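Local coordinates for protein alpha-1,3-glucanase (Streptomyces thermodiastaticus, PDB 7C7D) that hydrolyses alpha-1,3-glucan as a thermostable GH87 glycosidase, probably cutting alpha-1,3-glucosidic bonds within the chain, at residues T72-D77 against R90-L95; A84-G89 against K157-Y162; I398-L403 against D424-G429. All coordinates share one frame; numbering follows the deposited sequence.

Interaction 1: residues T72-D77 against R90-L95. With CA (calcium ion), chain C.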
loop_
_atom_site.group_PDB
_atom_site.type_symbol
_atom_site.label_atom_id
_atom_site.label_comp_id
_atom_site.label_asym_id
_atom_site.label_seq_id
_atom_site.Cartn_x
_atom_site.Cartn_y
_atom_site.Cartn_z
ATOM N N THR A 72 3.270 -1.989 27.526
ATOM C CA THR A 72 3.327 -3.438 27.369
ATOM C C THR A 72 3.448 -3.773 25.890
ATOM O O THR A 72 2.591 -3.386 25.094
ATOM C CB THR A 72 2.058 -4.083 27.931
ATOM O OG1 THR A 72 1.892 -3.708 29.305
ATOM C CG2 THR A 72 2.141 -5.605 27.822
ATOM N N LYS A 73 4.496 -4.506 25.526
ATOM C CA LYS A 73 4.659 -4.938 24.146
ATOM C C LYS A 73 3.645 -6.030 23.823
ATOM O O LYS A 73 3.410 -6.937 24.627
ATOM C CB LYS A 73 6.081 -5.472 23.937
ATOM C CG LYS A 73 6.546 -5.522 22.482
ATOM C CD LYS A 73 7.992 -6.029 22.353
ATOM C CE LYS A 73 9.019 -5.007 22.854
ATOM N NZ LYS A 73 10.442 -5.395 22.566
ATOM N N ILE A 74 3.029 -5.930 22.644
ATOM C CA ILE A 74 2.150 -6.972 22.126
ATOM C C ILE A 74 2.802 -7.579 20.890
ATOM O O ILE A 74 3.590 -6.925 20.199
ATOM C CB ILE A 74 0.709 -6.499 21.827
ATOM C CG1 ILE A 74 0.672 -5.501 20.662
ATOM C CG2 ILE A 74 0.076 -5.922 23.088
ATOM C CD1 ILE A 74 -0.728 -5.225 20.142
ATOM N N GLY A 75 2.468 -8.840 20.614
ATOM C CA GLY A 75 3.033 -9.553 19.492
ATOM C C GLY A 75 4.398 -10.128 19.819
ATOM O O GLY A 75 4.894 -9.995 20.943
ATOM N N PRO A 76 5.042 -10.777 18.838
ATOM C CA PRO A 76 4.548 -10.954 17.466
ATOM C C PRO A 76 3.404 -11.958 17.365
ATOM O O PRO A 76 3.363 -12.945 18.096
ATOM C CB PRO A 76 5.776 -11.484 16.719
ATOM C CG PRO A 76 6.608 -12.129 17.766
ATOM C CD PRO A 76 6.403 -11.319 19.008
ATOM N N ASP A 77 2.467 -11.690 16.461
ATOM C CA ASP A 77 1.365 -12.602 16.185
ATOM C C ASP A 77 0.938 -12.356 14.750
ATOM O O ASP A 77 0.803 -11.202 14.339
ATOM C CB ASP A 77 0.193 -12.321 17.136
ATOM C CG ASP A 77 -0.820 -13.453 17.189
ATOM O OD1 ASP A 77 -0.729 -14.404 16.380
ATOM O OD2 ASP A 77 -1.713 -13.384 18.057
ATOM N N ARG A 90 4.503 -6.841 13.282
ATOM C CA ARG A 90 3.622 -7.709 14.059
ATOM C C ARG A 90 3.691 -7.425 15.551
ATOM O O ARG A 90 3.300 -8.273 16.358
ATOM C CB ARG A 90 3.847 -9.198 13.769
ATOM C CG ARG A 90 3.971 -9.519 12.300
ATOM C CD ARG A 90 2.751 -9.064 11.483
ATOM N NE ARG A 90 2.988 -9.435 10.093
ATOM C CZ ARG A 90 2.077 -9.876 9.237
ATOM N NH1 ARG A 90 0.795 -9.958 9.585
ATOM N NH2 ARG A 90 2.467 -10.247 8.022
ATOM N N GLN A 91 4.195 -6.248 15.923
ATOM C CA GLN A 91 4.373 -5.879 17.318
ATOM C C GLN A 91 4.030 -4.410 17.498
ATOM O O GLN A 91 4.170 -3.606 16.576
ATOM C CB GLN A 91 5.811 -6.108 17.784
ATOM C CG GLN A 91 6.241 -7.550 17.741
ATOM C CD GLN A 91 7.738 -7.668 17.807
ATOM O OE1 GLN A 91 8.316 -7.731 18.885
ATOM N NE2 GLN A 91 8.383 -7.671 16.645
ATOM N N ALA A 92 3.589 -4.067 18.704
ATOM C CA ALA A 92 3.254 -2.696 19.058
ATOM C C ALA A 92 3.383 -2.580 20.570
ATOM O O ALA A 92 3.696 -3.555 21.258
ATOM C CB ALA A 92 1.843 -2.339 18.569
ATOM N N VAL A 93 3.127 -1.385 21.093
ATOM C CA VAL A 93 3.252 -1.126 22.524
ATOM C C VAL A 93 1.941 -0.536 23.023
ATOM O O VAL A 93 1.529 0.542 22.573
ATOM C CB VAL A 93 4.427 -0.188 22.840
ATOM C CG1 VAL A 93 4.489 0.081 24.328
ATOM C CG2 VAL A 93 5.746 -0.798 22.359
ATOM N N ARG A 94 1.293 -1.232 23.953
ATOM C CA ARG A 94 0.046 -0.766 24.542
ATOM C C ARG A 94 0.373 0.158 25.705
ATOM O O ARG A 94 1.075 -0.242 26.647
ATOM C CB ARG A 94 -0.779 -1.949 25.041
ATOM C CG ARG A 94 -2.125 -1.532 25.632
ATOM C CD ARG A 94 -3.009 -2.733 25.919
ATOM N NE ARG A 94 -2.504 -3.532 27.031
ATOM C CZ ARG A 94 -2.100 -4.793 26.928
ATOM N NH1 ARG A 94 -2.132 -5.415 25.756
ATOM N NH2 ARG A 94 -1.658 -5.435 28.000
ATOM N N LEU A 95 -0.107 1.391 25.629
ATOM C CA LEU A 95 0.099 2.379 26.681
ATOM C C LEU A 95 -1.226 2.586 27.396
ATOM O O LEU A 95 -2.151 3.177 26.837
ATOM C CB LEU A 95 0.564 3.706 26.085
ATOM C CG LEU A 95 1.819 3.697 25.221
ATOM C CD1 LEU A 95 2.078 5.100 24.695
ATOM C CD2 LEU A 95 3.015 3.189 26.013
HETATM CA CA CA C . 5.427 -2.068 15.286
HETATM O O HOH W 1 0.324 -1.337 29.239
#
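Ile74 and Ala92 form the tightly packed middle of an antiparallel strand pair. Ile74 N donates an almost straight bond to Ala92 O at 2.8 Å (170°), and Ala92 N returns a longer one to Ile74 O. Ile74 CG1 stands between its backbone N and carbonyl carbon (chi1 67°) and reaches 4.0 Å from Ala92 CB. The chain stays close beyond this pair. Gly75 CA and Pro76 CA, linked through a cis peptide, both make C-H...O contacts with Arg90 O, the latter at 3.2 Å. Gln91 CG lies 3.6 Å from Pro76 N, and the two side chains run side by side. Gln91 NE2 binds Gly89 O, and Gln91 O ligates calcium at 2.4 Å. An alanine here would probably open a gap beside the Pro76 ring and leave Gly89 O without its amide donor.

At the other end the backbone bonds stay short, but the side chains of exposed Thr72 and partly exposed Arg94 touch more loosely. The two residues are a hydrogen-bonded pair, with Thr72 CB over one face of the guanidinium. Thr72 CG2 is 3.8 Å from Arg94 NH2. Water 1 bridges Thr72 OG1 and Arg94 O.

Strand 92-95 lies between strands 72-74 and 188-196 in one antiparallel sheet. Ile74, Ala92 and Arg94 all meet Thr189 on one face; Val93 touches Thr69 of strand 68-69 in a second sheet.

Interaction 2: residues A84-G89 against K157-Y162. With CA (calcium ion), chain C.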
loop_
_atom_site.group_PDB
_atom_site.type_symbol
_atom_site.label_atom_id
_atom_site.label_comp_id
_atom_site.label_asym_id
_atom_site.label_seq_id
_atom_site.Cartn_x
_atom_site.Cartn_y
_atom_site.Cartn_z
ATOM N N ALA A 84 -2.195 -7.451 17.011
ATOM C CA ALA A 84 -0.778 -7.511 16.666
ATOM C C ALA A 84 -0.557 -7.840 15.193
ATOM O O ALA A 84 0.423 -7.375 14.598
ATOM C CB ALA A 84 -0.060 -8.527 17.551
ATOM N N SER A 85 -1.458 -8.620 14.579
ATOM C CA SER A 85 -1.224 -9.049 13.201
ATOM C C SER A 85 -1.193 -7.878 12.239
ATOM O O SER A 85 -0.517 -7.953 11.206
ATOM C CB SER A 85 -2.273 -10.072 12.750
ATOM O OG SER A 85 -3.550 -9.468 12.544
ATOM N N GLU A 86 -1.916 -6.800 12.548
ATOM C CA GLU A 86 -1.959 -5.635 11.675
ATOM C C GLU A 86 -0.892 -4.602 12.005
ATOM O O GLU A 86 -0.824 -3.568 11.340
ATOM C CB GLU A 86 -3.345 -4.975 11.689
ATOM C CG GLU A 86 -4.413 -5.725 10.895
ATOM C CD GLU A 86 -5.628 -4.872 10.577
ATOM O OE1 GLU A 86 -5.694 -3.728 11.059
ATOM O OE2 GLU A 86 -6.518 -5.357 9.843
ATOM N N ALA A 87 -0.067 -4.844 13.017
ATOM C CA ALA A 87 0.999 -3.914 13.354
ATOM C C ALA A 87 2.214 -4.135 12.463
ATOM O O ALA A 87 2.552 -5.269 12.117
ATOM C CB ALA A 87 1.410 -4.104 14.812
ATOM N N SER A 88 2.871 -3.038 12.092
ATOM C CA SER A 88 4.188 -3.121 11.472
ATOM C C SER A 88 5.108 -3.948 12.363
ATOM O O SER A 88 5.187 -3.721 13.572
ATOM C CB SER A 88 4.737 -1.702 11.314
ATOM O OG SER A 88 5.924 -1.686 10.541
ATOM N N GLY A 89 5.794 -4.928 11.770
ATOM C CA GLY A 89 6.606 -5.832 12.561
ATOM C C GLY A 89 5.831 -6.820 13.399
ATOM O O GLY A 89 6.443 -7.562 14.176
ATOM N N LYS A 157 -12.178 -10.925 8.077
ATOM C CA LYS A 157 -12.623 -10.628 9.429
ATOM C C LYS A 157 -12.554 -9.123 9.636
ATOM O O LYS A 157 -11.993 -8.399 8.811
ATOM C CB LYS A 157 -11.740 -11.342 10.463
ATOM C CG LYS A 157 -11.861 -12.857 10.427
ATOM C CD LYS A 157 -11.038 -13.505 11.530
ATOM C CE LYS A 157 -11.342 -14.992 11.635
ATOM N NZ LYS A 157 -10.750 -15.752 10.499
ATOM N N THR A 158 -13.141 -8.647 10.740
ATOM C CA THR A 158 -13.004 -7.240 11.099
ATOM C C THR A 158 -11.536 -6.854 11.042
ATOM O O THR A 158 -10.658 -7.613 11.467
ATOM C CB THR A 158 -13.524 -6.981 12.513
ATOM O OG1 THR A 158 -14.838 -7.525 12.652
ATOM C CG2 THR A 158 -13.575 -5.479 12.786
ATOM N N HIS A 159 -11.265 -5.679 10.486
ATOM C CA HIS A 159 -9.888 -5.320 10.188
ATOM C C HIS A 159 -9.738 -3.807 10.291
ATOM O O HIS A 159 -10.650 -3.101 10.729
ATOM C CB HIS A 159 -9.451 -5.894 8.829
ATOM C CG HIS A 159 -10.343 -5.508 7.687
ATOM N ND1 HIS A 159 -11.497 -6.196 7.378
ATOM C CD2 HIS A 159 -10.241 -4.513 6.774
ATOM C CE1 HIS A 159 -12.067 -5.641 6.323
ATOM N NE2 HIS A 159 -11.324 -4.620 5.933
ATOM N N HIS A 160 -8.565 -3.309 9.898
ATOM C CA HIS A 160 -8.313 -1.869 9.853
ATOM C C HIS A 160 -8.314 -1.268 11.263
ATOM O O HIS A 160 -8.989 -0.275 11.533
ATOM C CB HIS A 160 -9.336 -1.178 8.940
ATOM C CG HIS A 160 -8.832 0.040 8.238
ATOM N ND1 HIS A 160 -7.932 -0.011 7.192
ATOM C CD2 HIS A 160 -9.148 1.346 8.400
ATOM C CE1 HIS A 160 -7.702 1.216 6.758
ATOM N NE2 HIS A 160 -8.430 2.057 7.471
ATOM N N PHE A 161 -7.557 -1.892 12.171
ATOM C CA PHE A 161 -7.566 -1.483 13.573
ATOM C C PHE A 161 -6.768 -0.215 13.824
ATOM O O PHE A 161 -7.020 0.483 14.815
ATOM C CB PHE A 161 -6.971 -2.585 14.447
ATOM C CG PHE A 161 -7.580 -3.933 14.218
ATOM C CD1 PHE A 161 -8.957 -4.099 14.226
ATOM C CD2 PHE A 161 -6.778 -5.039 13.993
ATOM C CE1 PHE A 161 -9.514 -5.347 14.016
ATOM C CE2 PHE A 161 -7.329 -6.278 13.772
ATOM C CZ PHE A 161 -8.701 -6.435 13.788
ATOM N N TYR A 162 -5.784 0.073 12.980
ATOM C CA TYR A 162 -4.867 1.176 13.200
ATOM C C TYR A 162 -5.287 2.386 12.378
ATOM O O TYR A 162 -6.221 2.340 11.575
ATOM C CB TYR A 162 -3.417 0.751 12.876
ATOM C CG TYR A 162 -2.882 -0.300 13.834
ATOM C CD1 TYR A 162 -3.163 -1.646 13.642
ATOM C CD2 TYR A 162 -2.118 0.064 14.946
ATOM C CE1 TYR A 162 -2.703 -2.607 14.525
ATOM C CE2 TYR A 162 -1.662 -0.884 15.847
ATOM C CZ TYR A 162 -1.957 -2.220 15.626
ATOM O OH TYR A 162 -1.507 -3.164 16.517
HETATM CA CA CA C . 5.427 -2.068 15.286
HETATM O O HOH W 2 -4.764 -1.242 10.562
#
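Glu86 reaches across to the loop of His159, His160 and Phe161 and presents its carboxylate to two successive backbone N-H groups. Its chain is extended beyond CG (chi2 -163°). OE2 takes His160 N at 2.9 Å through its syn lone pair. OE1 takes Phe161 N at 2.8 Å, also on the syn side but 23° out of the carboxylate plane. Water 2 donates to OE1 as well and accepts from Tyr162 N, at the edge of the Tyr162 ring. This buried carboxylate is therefore held by three donors, which would probably stabilise its negative charge.

One ring lies against the acid. The Phe161 side chain crosses Glu86 at about a right angle, with the ring and carboxylate planes 32° apart. OE2 lies over one face of this ring, while Glu86 OE1 is 3.4 Å from Phe161 CD2. His159 meets OE2 only with its CB, at 3.1 Å, and its ring turns away to donate from ND1 to Lys157 O at 2.7 Å.

The contact joins two loops of the antiparallel beta-sandwich domain. One, 84-89, follows strand 72-74 and contains a type I turn closed by Ala87 N to Ala84 O. Its Ser88 O is a calcium ligand. The other, 157-162, leads directly into strand 163-169.

Tyr162 packs on Glu86 CB and the backbone that follows. Its CE1 is 3.7 Å from Glu86 CB and equally near Glu86 C. The phenol end reaches Ala87, with Tyr162 OH 3.5 Å from Ala87 CB. That hydroxyl has its polar partner at Leu83. Beyond the acid, His160 ND1 bonds Asn402 OD1 of the neighbouring beta-helix.

Interaction 3: residues I398-L403 against D424-G429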
loop_
_atom_site.group_PDB
_atom_site.type_symbol
_atom_site.label_atom_id
_atom_site.label_comp_id
_atom_site.label_asym_id
_atom_site.label_seq_id
_atom_site.Cartn_x
_atom_site.Cartn_y
_atom_site.Cartn_z
ATOM N N ILE A 398 5.412 -0.303 0.783
ATOM C CA ILE A 398 4.061 -0.716 1.136
ATOM C C ILE A 398 4.136 -1.484 2.444
ATOM O O ILE A 398 4.983 -2.372 2.603
ATOM C CB ILE A 398 3.470 -1.612 0.030
ATOM C CG1 ILE A 398 3.240 -0.805 -1.252
ATOM C CG2 ILE A 398 2.211 -2.332 0.509
ATOM C CD1 ILE A 398 3.123 -1.650 -2.495
ATOM N N THR A 399 3.236 -1.164 3.373
ATOM C CA THR A 399 3.184 -1.873 4.637
ATOM C C THR A 399 1.739 -2.097 5.061
ATOM O O THR A 399 0.890 -1.204 4.949
ATOM C CB THR A 399 3.964 -1.136 5.737
ATOM O OG1 THR A 399 3.649 -1.705 7.010
ATOM C CG2 THR A 399 3.659 0.357 5.771
ATOM N N GLN A 400 1.469 -3.304 5.514
ATOM C CA GLN A 400 0.223 -3.625 6.204
ATOM C C GLN A 400 -1.058 -3.358 5.411
ATOM O O GLN A 400 -1.985 -2.716 5.926
ATOM C CB GLN A 400 0.192 -2.963 7.587
ATOM C CG GLN A 400 0.957 -3.766 8.636
ATOM C CD GLN A 400 0.294 -5.103 8.970
ATOM O OE1 GLN A 400 -0.802 -5.407 8.479
ATOM N NE2 GLN A 400 0.945 -5.901 9.818
ATOM N N PRO A 401 -1.201 -3.893 4.197
ATOM C CA PRO A 401 -2.554 -3.991 3.630
ATOM C C PRO A 401 -3.345 -4.969 4.493
ATOM O O PRO A 401 -2.834 -6.025 4.874
ATOM C CB PRO A 401 -2.308 -4.533 2.217
ATOM C CG PRO A 401 -1.039 -5.341 2.347
ATOM C CD PRO A 401 -0.203 -4.635 3.392
ATOM N N ASN A 402 -4.591 -4.605 4.834
ATOM C CA ASN A 402 -5.314 -5.366 5.857
ATOM C C ASN A 402 -5.682 -6.760 5.375
ATOM O O ASN A 402 -5.819 -7.686 6.187
ATOM C CB ASN A 402 -6.655 -4.717 6.200
ATOM C CG ASN A 402 -6.561 -3.283 6.684
ATOM O OD1 ASN A 402 -7.514 -2.526 6.490
ATOM N ND2 ASN A 402 -5.465 -2.908 7.324
ATOM N N LEU A 403 -5.937 -6.894 4.079
ATOM C CA LEU A 403 -6.259 -8.157 3.441
ATOM C C LEU A 403 -5.749 -8.052 2.009
ATOM O O LEU A 403 -5.467 -6.958 1.513
ATOM C CB LEU A 403 -7.764 -8.447 3.516
ATOM C CG LEU A 403 -8.730 -7.414 2.950
ATOM C CD1 LEU A 403 -9.053 -7.711 1.493
ATOM C CD2 LEU A 403 -10.012 -7.353 3.786
ATOM N N ASP A 424 4.699 -7.122 5.665
ATOM C CA ASP A 424 3.612 -7.406 6.605
ATOM C C ASP A 424 2.245 -7.444 5.913
ATOM O O ASP A 424 1.404 -6.560 6.094
ATOM C CB ASP A 424 3.605 -6.390 7.755
ATOM C CG ASP A 424 4.783 -6.556 8.681
ATOM O OD1 ASP A 424 5.031 -7.695 9.116
ATOM O OD2 ASP A 424 5.466 -5.546 8.967
ATOM N N THR A 425 2.027 -8.501 5.139
ATOM C CA THR A 425 0.722 -8.728 4.533
ATOM C C THR A 425 -0.069 -9.782 5.308
ATOM O O THR A 425 0.437 -10.469 6.197
ATOM C CB THR A 425 0.847 -9.098 3.046
ATOM O OG1 THR A 425 1.571 -10.324 2.905
ATOM C CG2 THR A 425 1.576 -8.004 2.279
ATOM N N ASN A 426 -1.340 -9.917 4.935
ATOM C CA ASN A 426 -2.279 -10.665 5.755
ATOM C C ASN A 426 -3.112 -11.633 4.931
ATOM O O ASN A 426 -2.822 -11.864 3.754
ATOM C CB ASN A 426 -3.151 -9.686 6.534
ATOM C CG ASN A 426 -2.351 -8.939 7.568
ATOM O OD1 ASN A 426 -1.902 -9.533 8.540
ATOM N ND2 ASN A 426 -2.147 -7.639 7.356
ATOM N N ALA A 427 -4.139 -12.204 5.552
ATOM C CA ALA A 427 -4.924 -13.235 4.899
ATOM C C ALA A 427 -5.523 -12.706 3.606
ATOM O O ALA A 427 -5.894 -11.533 3.491
ATOM C CB ALA A 427 -6.035 -13.719 5.830
ATOM N N LEU A 428 -5.607 -13.594 2.631
ATOM C CA LEU A 428 -6.241 -13.441 1.324
ATOM C C LEU A 428 -5.259 -12.961 0.266
ATOM O O LEU A 428 -5.658 -12.827 -0.895
ATOM C CB LEU A 428 -7.528 -12.589 1.301
ATOM C CG LEU A 428 -8.613 -13.027 2.291
ATOM C CD1 LEU A 428 -9.824 -12.113 2.202
ATOM C CD2 LEU A 428 -9.020 -14.470 2.051
ATOM N N GLY A 429 -3.992 -12.731 0.612
ATOM C CA GLY A 429 -3.031 -12.290 -0.379
ATOM C C GLY A 429 -1.594 -12.700 -0.142
ATOM O O GLY A 429 -1.290 -13.497 0.747
HETATM O O HOH W 3 5.773 -2.988 8.106
HETATM O O HOH W 4 -2.958 -8.436 3.421
HETATM O O HOH W 5 -6.837 -10.345 6.181
#
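Gln400 and Asn426 meet where two loops stack on successive turns of a parallel beta-helix. The Asn426 amide lies across the gap and spends both N-H groups of ND2 there. One goes to Gln400 OE1 at 2.8 Å; the other goes to Pro401 O at 3.0 Å and is straighter (164°). Both acceptors lie close to the Asn426 amide plane, so its rotation is well fixed. The two side chains cross at about a right angle, yet their amide planes are only 29° apart.

The Gln400 chain bends at chi2 (-68°), which turns CD back over Asp424. Gln400 NE2 comes 3.4 Å from Asp424 CB and donates to Ser85 O and Ala87 O. Gln400 CA also makes a C-H...O contact of 3.2 Å with Asp424 O. Asp424 OD1 turns to Arg459 and Arg90 in salt bridges.

The fold is the right-handed beta-helix of the pectate lyase-like clan. The loops leave parallel strands 397-399 and 415-423, and their touching parts run nearly parallel. Packing continues along both segments. Pro401 CG packs against Thr425 CG2 at 3.7 Å. Leu403 CA approaches Ala427 O at 3.4 Å; Ala427 is the second residue of the type II turn from Asn426 to Gly429.

Two waters bridge main-chain atoms of the segments. Water 4 donates to Pro401 O at 2.8 Å and accepts from Asn426 N, so that carbonyl has a second partner. Water 5 donates to both Asn402 O and Ala427 O. A third bridge joins side chains at the strand end: water 3 links Thr399 OG1 to Asp424 OD2, its distance to Asp424 OD2 being 2.7 Å.

Interactions 1 and 2 lie in the beta-sandwich domain, with centres about 11 Å apart, and share one calcium site through Gln91 O and Ser88 O. Glu63, Glu65 and Asp191 supply further ligands. Interaction 3 belongs to the beta-helix, its centre about 9 Å from that of interaction 2. Arg90 ties all three together: NH1 is 2.9 Å from Ser85 O, NH2 is 2.7 Å from Thr425 O, and NE forms a 2.9 Å salt bridge with Asp424 OD1. His160 ND1 adds a 2.6 Å bond to Asn402 OD1. The calcium thus sits close to the interface of the two domains, about 7 Å from the Asp424 side chain.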